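Local coordinates for protein 2-pyrone-4,6-dicarboxylic acid hydrolase, putative (Pseudomonas putida, PDB 2FFI) that is of unproven function but probably hydrolyses the lactone ring of 2-pyrone-4,6-dicarboxylate, using a TIM-barrel fold of the amidohydrolase family, at residues Leu89-Glu94 with Ala124-Leu129; Val93-Leu98 with Leu130-Glu135; Val109-Met114 with Trp138-His143. One frame throughout, in Å; residues are numbered along the deposited sequence.

Contact 1: Leu89-Glu94 with Ala124-Leu129; sequences LERDVE and AQWRPL
Leu89 meets Leu129 on the outside of the TIM barrel, where the loop leading into helix 95-102 passes the start of helix 127-136. Its CD1 stands 4.1 Å from Leu129 CD2, the two side chains crossing at about a right angle. Glu90 contributes its carbonyl oxygen, near the same CD2. Arg91 starts out pointing away from 124-129, but bends at chi2 (85°) and chi3 (82°) bring CD and then NE round towards Gln125 and Trp126. Its guanidinium stands nearly upright on the indole, the planes 87° apart, with NH1 reaching down to one face; CZ lies 4.6 Å from the centroid of the five-membered ring, an off-centre cation-pi contact. Gln125 OE1 sits over one face of the guanidinium, 3.0 Å from Arg91 NH2, at an angle too poor for a hydrogen bond. An alanine in place of Trp126 would probably leave the Arg91 guanidinium without its aromatic partner and freer to swing into solvent. The backbone of Arg91 also lies against the buried Leu129 side chain. Beyond it Val93 closes the apolar end of the contact, its CG2 4.4 Å from Leu129 CD2.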
loop_
_atom_site.group_PDB
_atom_site.type_symbol
_atom_site.label_atom_id
_atom_site.label_comp_id
_atom_site.label_asym_id
_atom_site.label_seq_id
_atom_site.Cartn_x
_atom_site.Cartn_y
_atom_site.Cartn_z
ATOM N N LEU A 89 -2.800 -1.787 -13.734
ATOM C CA LEU A 89 -3.194 -1.577 -15.120
ATOM C C LEU A 89 -2.246 -2.184 -16.142
ATOM O O LEU A 89 -1.037 -2.274 -15.921
ATOM C CB LEU A 89 -3.318 -0.084 -15.385
ATOM C CG LEU A 89 -4.259 0.666 -14.447
ATOM C CD1 LEU A 89 -4.045 2.163 -14.633
ATOM C CD2 LEU A 89 -5.698 0.278 -14.724
ATOM N N GLU A 90 -2.804 -2.583 -17.278
ATOM C CA GLU A 90 -2.004 -3.173 -18.340
ATOM C C GLU A 90 -1.131 -2.066 -18.934
ATOM O O GLU A 90 -1.416 -0.883 -18.760
ATOM C CB GLU A 90 -2.914 -3.779 -19.413
ATOM C CG GLU A 90 -2.370 -5.044 -20.095
ATOM C CD GLU A 90 -2.842 -6.328 -19.430
ATOM O OE1 GLU A 90 -2.092 -6.917 -18.614
ATOM O OE2 GLU A 90 -3.980 -6.751 -19.724
ATOM N N ARG A 91 -0.067 -2.453 -19.628
ATOM C CA ARG A 91 0.860 -1.496 -20.224
ATOM C C ARG A 91 0.169 -0.262 -20.804
ATOM O O ARG A 91 0.279 0.818 -20.249
ATOM C CB ARG A 91 1.694 -2.172 -21.318
ATOM C CG ARG A 91 2.941 -1.388 -21.725
ATOM C CD ARG A 91 4.127 -1.687 -20.807
ATOM N NE ARG A 91 4.821 -2.920 -21.198
ATOM C CZ ARG A 91 5.914 -3.401 -20.604
ATOM N NH1 ARG A 91 6.459 -2.758 -19.578
ATOM N NH2 ARG A 91 6.467 -4.530 -21.036
ATOM N N ASP A 92 -0.534 -0.418 -21.920
ATOM C CA ASP A 92 -1.218 0.710 -22.540
ATOM C C ASP A 92 -2.723 0.740 -22.257
ATOM O O ASP A 92 -3.482 -0.114 -22.719
ATOM C CB ASP A 92 -0.950 0.725 -24.054
ATOM C CG ASP A 92 -0.990 -0.669 -24.683
ATOM O OD1 ASP A 92 -2.089 -1.266 -24.777
ATOM O OD2 ASP A 92 0.089 -1.172 -25.088
ATOM N N VAL A 93 -3.145 1.739 -21.489
ATOM C CA VAL A 93 -4.547 1.889 -21.119
ATOM C C VAL A 93 -5.028 3.297 -21.438
ATOM O O VAL A 93 -4.285 4.264 -21.279
ATOM C CB VAL A 93 -4.741 1.625 -19.616
ATOM C CG1 VAL A 93 -6.221 1.645 -19.278
ATOM C CG2 VAL A 93 -4.130 0.285 -19.244
ATOM N N GLU A 94 -6.279 3.418 -21.861
ATOM C CA GLU A 94 -6.809 4.725 -22.215
ATOM C C GLU A 94 -7.415 5.510 -21.048
ATOM O O GLU A 94 -7.976 4.927 -20.122
ATOM C CB GLU A 94 -7.834 4.573 -23.344
ATOM C CG GLU A 94 -9.212 4.037 -22.938
ATOM C CD GLU A 94 -9.224 2.574 -22.507
ATOM O OE1 GLU A 94 -10.138 1.836 -22.974
ATOM O OE2 GLU A 94 -8.347 2.168 -21.702
ATOM N N ALA A 124 10.721 3.938 -22.372
ATOM C CA ALA A 124 9.626 4.433 -23.196
ATOM C C ALA A 124 8.485 3.441 -23.273
ATOM O O ALA A 124 7.420 3.748 -23.816
ATOM C CB ALA A 124 10.122 4.757 -24.590
ATOM N N GLN A 125 8.698 2.247 -22.732
ATOM C CA GLN A 125 7.652 1.228 -22.753
ATOM C C GLN A 125 6.739 1.349 -21.533
ATOM O O GLN A 125 5.811 0.568 -21.368
ATOM C CB GLN A 125 8.266 -0.170 -22.802
ATOM C CG GLN A 125 9.076 -0.550 -21.579
ATOM C CD GLN A 125 9.580 -1.993 -21.643
ATOM O OE1 GLN A 125 8.807 -2.930 -21.879
ATOM N NE2 GLN A 125 10.878 -2.178 -21.413
ATOM N N TRP A 126 7.009 2.337 -20.687
ATOM C CA TRP A 126 6.211 2.565 -19.497
ATOM C C TRP A 126 5.616 3.975 -19.472
ATOM O O TRP A 126 4.562 4.197 -18.872
ATOM C CB TRP A 126 7.055 2.339 -18.234
ATOM C CG TRP A 126 7.242 0.895 -17.842
ATOM C CD1 TRP A 126 8.243 0.059 -18.238
ATOM C CD2 TRP A 126 6.380 0.117 -17.001
ATOM N NE1 TRP A 126 8.057 -1.193 -17.700
ATOM C CE2 TRP A 126 6.919 -1.183 -16.937
ATOM C CE3 TRP A 126 5.198 0.395 -16.299
ATOM C CZ2 TRP A 126 6.319 -2.206 -16.195
ATOM C CZ3 TRP A 126 4.604 -0.623 -15.563
ATOM C CH2 TRP A 126 5.164 -1.905 -15.519
ATOM N N ARG A 127 6.294 4.922 -20.117
ATOM C CA ARG A 127 5.842 6.312 -20.173
ATOM C C ARG A 127 4.379 6.448 -20.599
ATOM O O ARG A 127 3.627 7.224 -20.009
ATOM C CB ARG A 127 6.740 7.131 -21.118
ATOM C CG ARG A 127 6.297 8.583 -21.327
ATOM C CD ARG A 127 7.312 9.392 -22.148
ATOM N NE ARG A 127 8.344 10.041 -21.332
ATOM C CZ ARG A 127 8.196 11.207 -20.702
ATOM N NH1 ARG A 127 7.055 11.872 -20.786
ATOM N NH2 ARG A 127 9.199 11.715 -19.994
ATOM N N PRO A 128 3.955 5.699 -21.634
ATOM C CA PRO A 128 2.569 5.766 -22.106
ATOM C C PRO A 128 1.535 5.644 -20.981
ATOM O O PRO A 128 0.482 6.284 -21.032
ATOM C CB PRO A 128 2.497 4.610 -23.092
ATOM C CG PRO A 128 3.855 4.633 -23.685
ATOM C CD PRO A 128 4.739 4.777 -22.475
ATOM N N LEU A 129 1.859 4.822 -19.978
ATOM C CA LEU A 129 0.997 4.579 -18.825
ATOM C C LEU A 129 1.252 5.591 -17.719
ATOM O O LEU A 129 0.317 6.094 -17.090
ATOM C CB LEU A 129 1.230 3.163 -18.291
ATOM C CG LEU A 129 0.383 2.573 -17.154
ATOM C CD1 LEU A 129 0.879 3.072 -15.825
ATOM C CD2 LEU A 129 -1.080 2.899 -17.361
#

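Contact 2: Val93-Leu98 with Leu130-Glu135; sequences VEQATL and LERIGE
Leu98 and Arg132 carry the apolar share of this contact, in which two neighbouring outer helices of the TIM barrel, 95-102 and 127-136, lie against each other. Leu98 CD2 approaches the root of the arginine, 3.5 Å from Arg132 CB, and the two side chains cross at about a right angle. The backbones come nearest at Gln95 and Arg132, with 6.1 Å between their CA atoms. Farther out along Arg132, CG rests on the Val93 carbonyl oxygen, and CD is 3.5 Å from Gln95 CG.

The polar share centres on the amide of Gln95. A bend at chi2 (-74°) turns its CD towards helix 127-136, where it sits at the edge of the Arg132 guanidinium and in its plane, while the amide itself is rotated 67° from that plane. Glu135, on an extended chain, reaches the same amide with its carboxylate. Within the helix, Glu135 OE2 also forms a long salt bridge with Arg132 NH1, 3.8 Å apart. A neutral amide thus borders both the Arg132 cation and the Glu135 carboxylate, a group that could in principle offer an acceptor to the one and a donor to the other.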
loop_
_atom_site.group_PDB
_atom_site.type_symbol
_atom_site.label_atom_id
_atom_site.label_comp_id
_atom_site.label_asym_id
_atom_site.label_seq_id
_atom_site.Cartn_x
_atom_site.Cartn_y
_atom_site.Cartn_z
ATOM N N VAL A 93 -3.145 1.739 -21.489
ATOM C CA VAL A 93 -4.547 1.889 -21.119
ATOM C C VAL A 93 -5.028 3.297 -21.438
ATOM O O VAL A 93 -4.285 4.264 -21.279
ATOM C CB VAL A 93 -4.741 1.625 -19.616
ATOM C CG1 VAL A 93 -6.221 1.645 -19.278
ATOM C CG2 VAL A 93 -4.130 0.285 -19.244
ATOM N N GLU A 94 -6.279 3.418 -21.861
ATOM C CA GLU A 94 -6.809 4.725 -22.215
ATOM C C GLU A 94 -7.415 5.510 -21.048
ATOM O O GLU A 94 -7.976 4.927 -20.122
ATOM C CB GLU A 94 -7.834 4.573 -23.344
ATOM C CG GLU A 94 -9.212 4.037 -22.938
ATOM C CD GLU A 94 -9.224 2.574 -22.507
ATOM O OE1 GLU A 94 -10.138 1.836 -22.974
ATOM O OE2 GLU A 94 -8.347 2.168 -21.702
ATOM N N GLN A 95 -7.291 6.836 -21.095
ATOM C CA GLN A 95 -7.830 7.689 -20.039
ATOM C C GLN A 95 -9.284 7.368 -19.728
ATOM O O GLN A 95 -9.720 7.461 -18.580
ATOM C CB GLN A 95 -7.742 9.160 -20.425
ATOM C CG GLN A 95 -6.343 9.718 -20.469
ATOM C CD GLN A 95 -5.736 9.943 -19.100
ATOM O OE1 GLN A 95 -4.684 10.562 -18.989
ATOM N NE2 GLN A 95 -6.384 9.437 -18.057
ATOM N N ALA A 96 -10.043 7.000 -20.749
ATOM C CA ALA A 96 -11.437 6.678 -20.523
ATOM C C ALA A 96 -11.620 5.711 -19.346
ATOM O O ALA A 96 -12.400 5.992 -18.442
ATOM C CB ALA A 96 -12.053 6.093 -21.788
ATOM N N THR A 97 -10.907 4.587 -19.332
ATOM C CA THR A 97 -11.109 3.656 -18.235
ATOM C C THR A 97 -10.561 4.167 -16.904
ATOM O O THR A 97 -11.111 3.834 -15.856
ATOM C CB THR A 97 -10.534 2.241 -18.537
ATOM O OG1 THR A 97 -9.107 2.252 -18.439
ATOM C CG2 THR A 97 -10.949 1.794 -19.912
ATOM N N LEU A 98 -9.495 4.974 -16.934
ATOM C CA LEU A 98 -8.928 5.510 -15.695
ATOM C C LEU A 98 -9.916 6.460 -15.009
ATOM O O LEU A 98 -10.051 6.461 -13.787
ATOM C CB LEU A 98 -7.613 6.254 -15.962
ATOM C CG LEU A 98 -6.340 5.449 -16.250
ATOM C CD1 LEU A 98 -6.530 4.645 -17.511
ATOM C CD2 LEU A 98 -5.148 6.391 -16.402
ATOM N N LEU A 130 2.522 5.893 -17.480
ATOM C CA LEU A 130 2.895 6.861 -16.455
ATOM C C LEU A 130 2.263 8.228 -16.728
ATOM O O LEU A 130 1.945 8.962 -15.793
ATOM C CB LEU A 130 4.416 6.991 -16.390
ATOM C CG LEU A 130 5.115 5.693 -15.982
ATOM C CD1 LEU A 130 6.608 5.827 -16.147
ATOM C CD2 LEU A 130 4.751 5.354 -14.546
ATOM N N GLU A 131 2.094 8.575 -18.001
ATOM C CA GLU A 131 1.473 9.850 -18.338
ATOM C C GLU A 131 -0.029 9.751 -18.079
ATOM O O GLU A 131 -0.631 10.690 -17.570
ATOM C CB GLU A 131 1.707 10.223 -19.808
ATOM C CG GLU A 131 3.163 10.344 -20.235
ATOM C CD GLU A 131 3.309 10.871 -21.660
ATOM O OE1 GLU A 131 2.653 10.324 -22.578
ATOM O OE2 GLU A 131 4.092 11.827 -21.868
ATOM N N ARG A 132 -0.629 8.615 -18.429
ATOM C CA ARG A 132 -2.064 8.425 -18.221
ATOM C C ARG A 132 -2.443 8.620 -16.755
ATOM O O ARG A 132 -3.416 9.325 -16.461
ATOM C CB ARG A 132 -2.520 7.025 -18.654
ATOM C CG ARG A 132 -2.551 6.730 -20.164
ATOM C CD ARG A 132 -3.598 7.550 -20.889
ATOM N NE ARG A 132 -3.205 8.956 -20.964
ATOM C CZ ARG A 132 -2.201 9.410 -21.713
ATOM N NH1 ARG A 132 -1.900 10.707 -21.722
ATOM N NH2 ARG A 132 -1.506 8.566 -22.470
ATOM N N ILE A 133 -1.687 8.011 -15.832
ATOM C CA ILE A 133 -2.015 8.142 -14.408
ATOM C C ILE A 133 -1.707 9.526 -13.879
ATOM O O ILE A 133 -2.315 9.964 -12.914
ATOM C CB ILE A 133 -1.274 7.113 -13.509
ATOM C CG1 ILE A 133 -0.013 7.742 -12.928
ATOM C CG2 ILE A 133 -0.941 5.865 -14.299
ATOM C CD1 ILE A 133 0.617 6.915 -11.831
ATOM N N GLY A 134 -0.755 10.207 -14.508
ATOM C CA GLY A 134 -0.403 11.548 -14.082
ATOM C C GLY A 134 -1.532 12.532 -14.337
ATOM O O GLY A 134 -1.853 13.338 -13.465
ATOM N N GLU A 135 -2.131 12.460 -15.529
ATOM C CA GLU A 135 -3.220 13.350 -15.925
ATOM C C GLU A 135 -4.449 13.085 -15.066
ATOM O O GLU A 135 -5.344 13.927 -14.990
ATOM C CB GLU A 135 -3.558 13.165 -17.418
ATOM C CG GLU A 135 -4.820 13.918 -17.904
ATOM C CD GLU A 135 -5.159 13.689 -19.393
ATOM O OE1 GLU A 135 -6.302 14.020 -19.794
ATOM O OE2 GLU A 135 -4.296 13.197 -20.158
#

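Contact 3: Val109-Met114 with Trp138-His143; sequences VRLNLM and WHVELH. With PO4 (phosphate ion), chain C.
Strands 108-110 and 139-142 pair in parallel as neighbours in the TIM-barrel wall, joined through helix 127-136 as a beta-alpha-beta unit, and the contact runs on past their C-terminal ends to a bound phosphate. Val109 N donates to His139 O (2.9 Å), and Glu141 N to Val109 O at 2.7 Å, nearly straight at 172°. Leu111 N to Glu141 O is weaker. On the helix-facing side Val109 CG1 packs on Trp138 CE3 at 3.5 Å, and Leu111 CD1 lies beside Leu142 CD1.

Arg110 and Glu141 share the opposite face. Glu141 OE2 lies well out of the guanidinium plane, 4.0 Å from Arg110 NE, beyond salt-bridge range, and pairs with Lys197; Arg110 NH1 pairs with Asp166. Chi1 of His143 (-179°) carries CG away from the backbone N. Its side chain runs beside Arg110, ring and guanidinium planes 7° apart. Selenomethionine Met114 covers one ring face, its CB 3.9 Å from the centroid. Barrel active sites lie at this end of the strands, consistent with the anion found here, probably from the crystallisation liquor. His167 also binds it. The Arg110 NH1 bond to phosphate O1 is implausibly short and doubtful; NH2 reaches O1 at 2.7 Å.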
loop_
_atom_site.group_PDB
_atom_site.type_symbol
_atom_site.label_atom_id
_atom_site.label_comp_id
_atom_site.label_asym_id
_atom_site.label_seq_id
_atom_site.Cartn_x
_atom_site.Cartn_y
_atom_site.Cartn_z
ATOM N N VAL A 109 -2.202 3.490 -8.744
ATOM C CA VAL A 109 -1.869 2.282 -9.497
ATOM C C VAL A 109 -0.658 1.678 -8.825
ATOM O O VAL A 109 0.235 2.404 -8.376
ATOM C CB VAL A 109 -1.495 2.552 -10.991
ATOM C CG1 VAL A 109 -2.691 3.108 -11.760
ATOM C CG2 VAL A 109 -0.337 3.518 -11.073
ATOM N N ARG A 110 -0.637 0.351 -8.750
ATOM C CA ARG A 110 0.464 -0.376 -8.133
ATOM C C ARG A 110 1.145 -1.202 -9.207
ATOM O O ARG A 110 0.513 -2.009 -9.880
ATOM C CB ARG A 110 -0.047 -1.313 -7.035
ATOM C CG ARG A 110 1.032 -1.811 -6.055
ATOM C CD ARG A 110 0.628 -3.153 -5.437
ATOM N NE ARG A 110 1.282 -3.439 -4.154
ATOM C CZ ARG A 110 1.036 -4.529 -3.424
ATOM N NH1 ARG A 110 1.661 -4.713 -2.271
ATOM N NH2 ARG A 110 0.171 -5.449 -3.851
ATOM N N LEU A 111 2.438 -0.991 -9.376
ATOM C CA LEU A 111 3.201 -1.739 -10.362
ATOM C C LEU A 111 3.419 -3.139 -9.780
ATOM O O LEU A 111 3.246 -4.155 -10.480
ATOM C CB LEU A 111 4.546 -1.052 -10.600
ATOM C CG LEU A 111 4.461 0.410 -11.045
ATOM C CD1 LEU A 111 5.840 0.954 -11.215
ATOM C CD2 LEU A 111 3.679 0.516 -12.342
ATOM N N ASN A 112 3.795 -3.160 -8.494
ATOM C CA ASN A 112 4.058 -4.380 -7.716
ATOM C C ASN A 112 5.038 -5.353 -8.374
ATOM O O ASN A 112 4.627 -6.296 -9.047
ATOM C CB ASN A 112 2.747 -5.111 -7.411
ATOM C CG ASN A 112 2.961 -6.408 -6.635
ATOM O OD1 ASN A 112 3.304 -6.404 -5.447
ATOM N ND2 ASN A 112 2.755 -7.530 -7.312
ATOM N N LEU A 113 6.335 -5.128 -8.168
ATOM C CA LEU A 113 7.360 -5.987 -8.760
ATOM C C LEU A 113 7.672 -7.188 -7.855
ATOM O O LEU A 113 7.337 -8.327 -8.191
ATOM C CB LEU A 113 8.624 -5.172 -9.025
ATOM C CG LEU A 113 8.445 -3.834 -9.746
ATOM C CD1 LEU A 113 7.441 -3.975 -10.893
ATOM C CD2 LEU A 113 7.975 -2.791 -8.763
HETATM N N MSE A 114 8.316 -6.920 -6.721
HETATM C CA MSE A 114 8.665 -7.928 -5.712
HETATM C C MSE A 114 8.693 -9.358 -6.227
HETATM O O MSE A 114 7.669 -10.039 -6.226
HETATM C CB MSE A 114 7.677 -7.849 -4.550
HETATM C CG MSE A 114 8.168 -8.486 -3.266
HETATM SE SE MSE A 114 9.666 -7.698 -2.640
HETATM C CE MSE A 114 10.782 -9.060 -2.696
ATOM N N TRP A 138 -3.509 10.251 -10.111
ATOM C CA TRP A 138 -3.278 9.009 -9.370
ATOM C C TRP A 138 -1.831 8.843 -8.938
ATOM O O TRP A 138 -0.915 9.263 -9.633
ATOM C CB TRP A 138 -3.672 7.796 -10.227
ATOM C CG TRP A 138 -5.133 7.571 -10.328
ATOM C CD1 TRP A 138 -6.115 8.316 -9.751
ATOM C CD2 TRP A 138 -5.793 6.496 -11.013
ATOM N NE1 TRP A 138 -7.360 7.767 -10.025
ATOM C CE2 TRP A 138 -7.187 6.652 -10.796
ATOM C CE3 TRP A 138 -5.345 5.421 -11.789
ATOM C CZ2 TRP A 138 -8.130 5.774 -11.320
ATOM C CZ3 TRP A 138 -6.289 4.544 -12.317
ATOM C CH2 TRP A 138 -7.668 4.728 -12.078
ATOM N N HIS A 139 -1.617 8.222 -7.788
ATOM C CA HIS A 139 -0.253 8.012 -7.336
ATOM C C HIS A 139 0.208 6.637 -7.788
ATOM O O HIS A 139 -0.603 5.825 -8.243
ATOM C CB HIS A 139 -0.149 8.128 -5.815
ATOM C CG HIS A 139 -1.010 7.157 -5.065
ATOM N ND1 HIS A 139 -2.369 7.323 -4.916
ATOM C CD2 HIS A 139 -0.698 6.016 -4.410
ATOM C CE1 HIS A 139 -2.856 6.325 -4.196
ATOM N NE2 HIS A 139 -1.862 5.519 -3.877
ATOM N N VAL A 140 1.510 6.388 -7.675
ATOM C CA VAL A 140 2.092 5.108 -8.068
ATOM C C VAL A 140 2.672 4.394 -6.854
ATOM O O VAL A 140 3.563 4.917 -6.173
ATOM C CB VAL A 140 3.204 5.287 -9.137
ATOM C CG1 VAL A 140 4.093 6.456 -8.776
ATOM C CG2 VAL A 140 4.045 4.009 -9.245
ATOM N N GLU A 141 2.152 3.196 -6.590
ATOM C CA GLU A 141 2.593 2.390 -5.451
ATOM C C GLU A 141 3.734 1.457 -5.808
ATOM O O GLU A 141 3.672 0.740 -6.804
ATOM C CB GLU A 141 1.434 1.561 -4.906
ATOM C CG GLU A 141 1.394 1.494 -3.398
ATOM C CD GLU A 141 0.426 0.448 -2.906
ATOM O OE1 GLU A 141 -0.621 0.259 -3.560
ATOM O OE2 GLU A 141 0.693 -0.179 -1.859
ATOM N N LEU A 142 4.767 1.466 -4.980
ATOM C CA LEU A 142 5.925 0.615 -5.200
ATOM C C LEU A 142 6.016 -0.486 -4.148
ATOM O O LEU A 142 5.590 -0.314 -3.008
ATOM C CB LEU A 142 7.207 1.449 -5.183
ATOM C CG LEU A 142 7.784 1.932 -6.516
ATOM C CD1 LEU A 142 6.756 1.850 -7.618
ATOM C CD2 LEU A 142 8.302 3.344 -6.340
ATOM N N HIS A 143 6.561 -1.623 -4.553
ATOM C CA HIS A 143 6.728 -2.749 -3.666
ATOM C C HIS A 143 7.929 -3.568 -4.135
ATOM O O HIS A 143 7.813 -4.362 -5.063
ATOM C CB HIS A 143 5.464 -3.593 -3.685
ATOM C CG HIS A 143 5.527 -4.780 -2.778
ATOM N ND1 HIS A 143 6.323 -4.818 -1.654
ATOM C CD2 HIS A 143 4.883 -5.971 -2.821
ATOM C CE1 HIS A 143 6.170 -5.983 -1.042
ATOM N NE2 HIS A 143 5.299 -6.698 -1.734
HETATM P P PO4 C . 1.111 -7.396 -0.410
HETATM O O1 PO4 C . 0.397 -6.726 -1.526
HETATM O O2 PO4 C . 2.243 -8.194 -0.945
HETATM O O3 PO4 C . 1.635 -6.375 0.526
HETATM O O4 PO4 C . 0.168 -8.295 0.300
#

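Overall arrangement
Contact 3 belongs to the buried barrel wall, whereas contact 1 lies at the surface and contact 2 is partly buried. Contacts 1 and 2 have centres 8 Å apart, share Val93 and Glu94, and use successive parts of helix 127-136, the helix that links the two strands of contact 3. Packing ties the layers together: Leu89 CD1 reaches Val109 CG1 at 3.3 Å, and Ile133 CD1 reaches Val109 CG2, so one valine takes side chains from both outer contacts. Chemistry follows place. Backbone hydrogen bonds and an anion-binding arginine mark the interior, while outside, one arginine stands nearly perpendicular to an indole face and another runs beside aliphatic carbons and an amide.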